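Local coordinates for protein 4-alpha-glucanotransferase (Aquifex aeolicus, PDB 1TZ7) that is an amylomaltase, also called disproportionating enzyme, of the 4-alpha-glucanotransferase family, built around a parallel beta/alpha barrel, at residues 304-309 against 351-356. Sequence-based numbering, arbitrary orientation.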
loop_
_atom_site.group_PDB
_atom_site.type_symbol
_atom_site.label_atom_id
_atom_site.label_comp_id
_atom_site.label_asym_id
_atom_site.label_seq_id
_atom_site.Cartn_x
_atom_site.Cartn_y
_atom_site.Cartn_z
ATOM N N ARG A 304 -2.960 -1.062 7.455
ATOM C CA ARG A 304 -2.605 -2.459 7.291
ATOM C C ARG A 304 -1.105 -2.624 7.424
ATOM O O ARG A 304 -0.337 -2.021 6.675
ATOM C CB ARG A 304 -3.072 -2.971 5.927
ATOM C CG ARG A 304 -3.232 -4.480 5.861
ATOM C CD ARG A 304 -3.352 -5.026 4.452
ATOM N NE ARG A 304 -2.057 -5.427 3.911
ATOM C CZ ARG A 304 -1.894 -6.141 2.804
ATOM N NH1 ARG A 304 -0.670 -6.456 2.393
ATOM N NH2 ARG A 304 -2.952 -6.541 2.100
ATOM N N LEU A 305 -0.687 -3.441 8.385
ATOM C CA LEU A 305 0.721 -3.604 8.688
ATOM C C LEU A 305 1.311 -4.752 7.883
ATOM O O LEU A 305 1.188 -5.934 8.254
ATOM C CB LEU A 305 0.921 -3.832 10.182
ATOM C CG LEU A 305 0.436 -2.679 11.085
ATOM C CD1 LEU A 305 0.559 -3.060 12.539
ATOM C CD2 LEU A 305 1.221 -1.383 10.799
ATOM N N ASP A 306 1.940 -4.395 6.773
ATOM C CA ASP A 306 2.607 -5.345 5.905
ATOM C C ASP A 306 3.665 -6.162 6.675
ATOM O O ASP A 306 4.444 -5.614 7.442
ATOM C CB ASP A 306 3.260 -4.590 4.744
ATOM C CG ASP A 306 4.086 -5.478 3.861
ATOM O OD1 ASP A 306 3.503 -6.351 3.179
ATOM O OD2 ASP A 306 5.337 -5.370 3.773
ATOM N N HIS A 307 3.667 -7.474 6.449
ATOM C CA HIS A 307 4.605 -8.382 7.109
ATOM C C HIS A 307 4.585 -8.195 8.645
ATOM O O HIS A 307 5.636 -8.011 9.280
ATOM C CB HIS A 307 6.029 -8.187 6.562
ATOM C CG HIS A 307 6.956 -9.309 6.904
ATOM N ND1 HIS A 307 6.615 -10.633 6.722
ATOM C CD2 HIS A 307 8.204 -9.310 7.432
ATOM C CE1 HIS A 307 7.616 -11.402 7.117
ATOM N NE2 HIS A 307 8.593 -10.625 7.550
ATOM N N PHE A 308 3.386 -8.250 9.223
ATOM C CA PHE A 308 3.199 -8.030 10.659
ATOM C C PHE A 308 4.112 -8.932 11.509
ATOM O O PHE A 308 4.574 -8.529 12.559
ATOM C CB PHE A 308 1.736 -8.269 11.048
ATOM C CG PHE A 308 1.477 -8.160 12.519
ATOM C CD1 PHE A 308 1.223 -6.926 13.103
ATOM C CD2 PHE A 308 1.501 -9.291 13.332
ATOM C CE1 PHE A 308 0.990 -6.819 14.465
ATOM C CE2 PHE A 308 1.266 -9.184 14.707
ATOM C CZ PHE A 308 1.011 -7.950 15.266
ATOM N N ARG A 309 4.361 -10.150 11.040
ATOM C CA ARG A 309 5.138 -11.119 11.813
ATOM C C ARG A 309 6.571 -10.616 12.079
ATOM O O ARG A 309 7.233 -11.070 13.011
ATOM C CB ARG A 309 5.173 -12.475 11.094
ATOM C CG ARG A 309 6.127 -12.535 9.896
ATOM C CD ARG A 309 7.477 -13.151 10.210
ATOM N NE ARG A 309 7.355 -14.523 10.724
ATOM C CZ ARG A 309 7.673 -14.898 11.974
ATOM N NH1 ARG A 309 7.523 -16.159 12.344
ATOM N NH2 ARG A 309 8.134 -14.010 12.851
ATOM N N ILE A 351 -4.373 -3.096 11.343
ATOM C CA ILE A 351 -4.748 -4.399 10.821
ATOM C C ILE A 351 -3.470 -5.159 10.499
ATOM O O ILE A 351 -2.550 -4.605 9.918
ATOM C CB ILE A 351 -5.601 -4.238 9.519
ATOM C CG1 ILE A 351 -6.937 -3.570 9.831
ATOM C CG2 ILE A 351 -5.825 -5.590 8.857
ATOM C CD1 ILE A 351 -7.673 -3.055 8.593
ATOM N N ALA A 352 -3.416 -6.423 10.883
ATOM C CA ALA A 352 -2.228 -7.229 10.665
ATOM C C ALA A 352 -2.333 -7.996 9.353
ATOM O O ALA A 352 -3.289 -8.740 9.141
ATOM C CB ALA A 352 -2.027 -8.193 11.820
ATOM N N GLU A 353 -1.343 -7.805 8.473
ATOM C CA GLU A 353 -1.066 -8.770 7.415
ATOM C C GLU A 353 -0.264 -9.920 7.994
ATOM O O GLU A 353 0.979 -9.875 8.047
ATOM C CB GLU A 353 -0.302 -8.122 6.257
ATOM C CG GLU A 353 -0.178 -9.020 5.019
ATOM C CD GLU A 353 1.126 -9.817 4.985
ATOM O OE1 GLU A 353 1.080 -11.057 5.173
ATOM O OE2 GLU A 353 2.190 -9.209 4.766
ATOM N N ASP A 354 -0.978 -10.947 8.436
ATOM C CA ASP A 354 -0.379 -12.048 9.168
ATOM C C ASP A 354 -0.493 -13.322 8.360
ATOM O O ASP A 354 -0.748 -14.394 8.897
ATOM C CB ASP A 354 -1.059 -12.214 10.547
ATOM C CG ASP A 354 -2.562 -12.411 10.440
ATOM O OD1 ASP A 354 -3.187 -12.797 11.448
ATOM O OD2 ASP A 354 -3.200 -12.210 9.391
ATOM N N LEU A 355 -0.304 -13.192 7.054
ATOM C CA LEU A 355 -0.265 -14.333 6.162
ATOM C C LEU A 355 1.193 -14.755 5.937
ATOM O O LEU A 355 2.053 -13.920 5.642
ATOM C CB LEU A 355 -0.924 -13.975 4.820
ATOM C CG LEU A 355 -2.284 -13.252 4.897
ATOM C CD1 LEU A 355 -2.575 -12.489 3.600
ATOM C CD2 LEU A 355 -3.397 -14.233 5.198
ATOM N N GLY A 356 1.468 -16.045 6.090
ATOM C CA GLY A 356 2.764 -16.597 5.729
ATOM C C GLY A 356 3.785 -16.495 6.852
ATOM O O GLY A 356 3.963 -15.429 7.457
HETATM O O HOH W 1 3.232 -11.392 8.547
#
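The backbone carbonyl oxygen of Glu353 is gripped twice: Phe308 N donates to Glu353 O at 3.1 Å, and water 1 gives it a second hydrogen bond while accepting one from Arg309 N. Just before this 3-10 segment, His307 adopts a left-handed backbone conformation, and His307 N donates to Glu353 OE2 at 2.8 Å, meeting the oxygen from above the carboxylate plane. Glutamate suits this place because its chain, with CG anti to the backbone N (chi1 -171°) and then bent at chi2, is long enough to bring the carboxylate across to the facing loop. Its other oxygen accepts from Leu355 N, so each carboxylate oxygen has a backbone N-H donor, which should limit the group's rotation. Asp306 lies alongside, pointing the same way, with OD1 3.5 Å from Glu353 OE2. The guanidinium of Arg304 lies with one face over the aliphatic part of Glu353, NH1 being 3.7 Å from Glu353 CG, and makes a long, weak ion pair with Asp226. Ala352, small enough to admit an aromatic ring, sets its CB over one face of Phe308, 3.9 Å from the ring centroid, in a CH-pi contact. Before the loops the strands run parallel: Leu305 N donates to Ile351 O at 2.7 Å in a nearly straight bond, and Leu305 O accepts from Glu353 N. The loops follow strands 302-305 and 350-352 at their C-terminal ends, the end where beta/alpha-barrel enzymes carry their active sites. Strand 222-227 flanks 302-305 on its other edge, Ala352 N donates to Pro372 O just before strand 373-376, consistent with barrel closure, and helix 360-368 packs against Phe308 and Ala352.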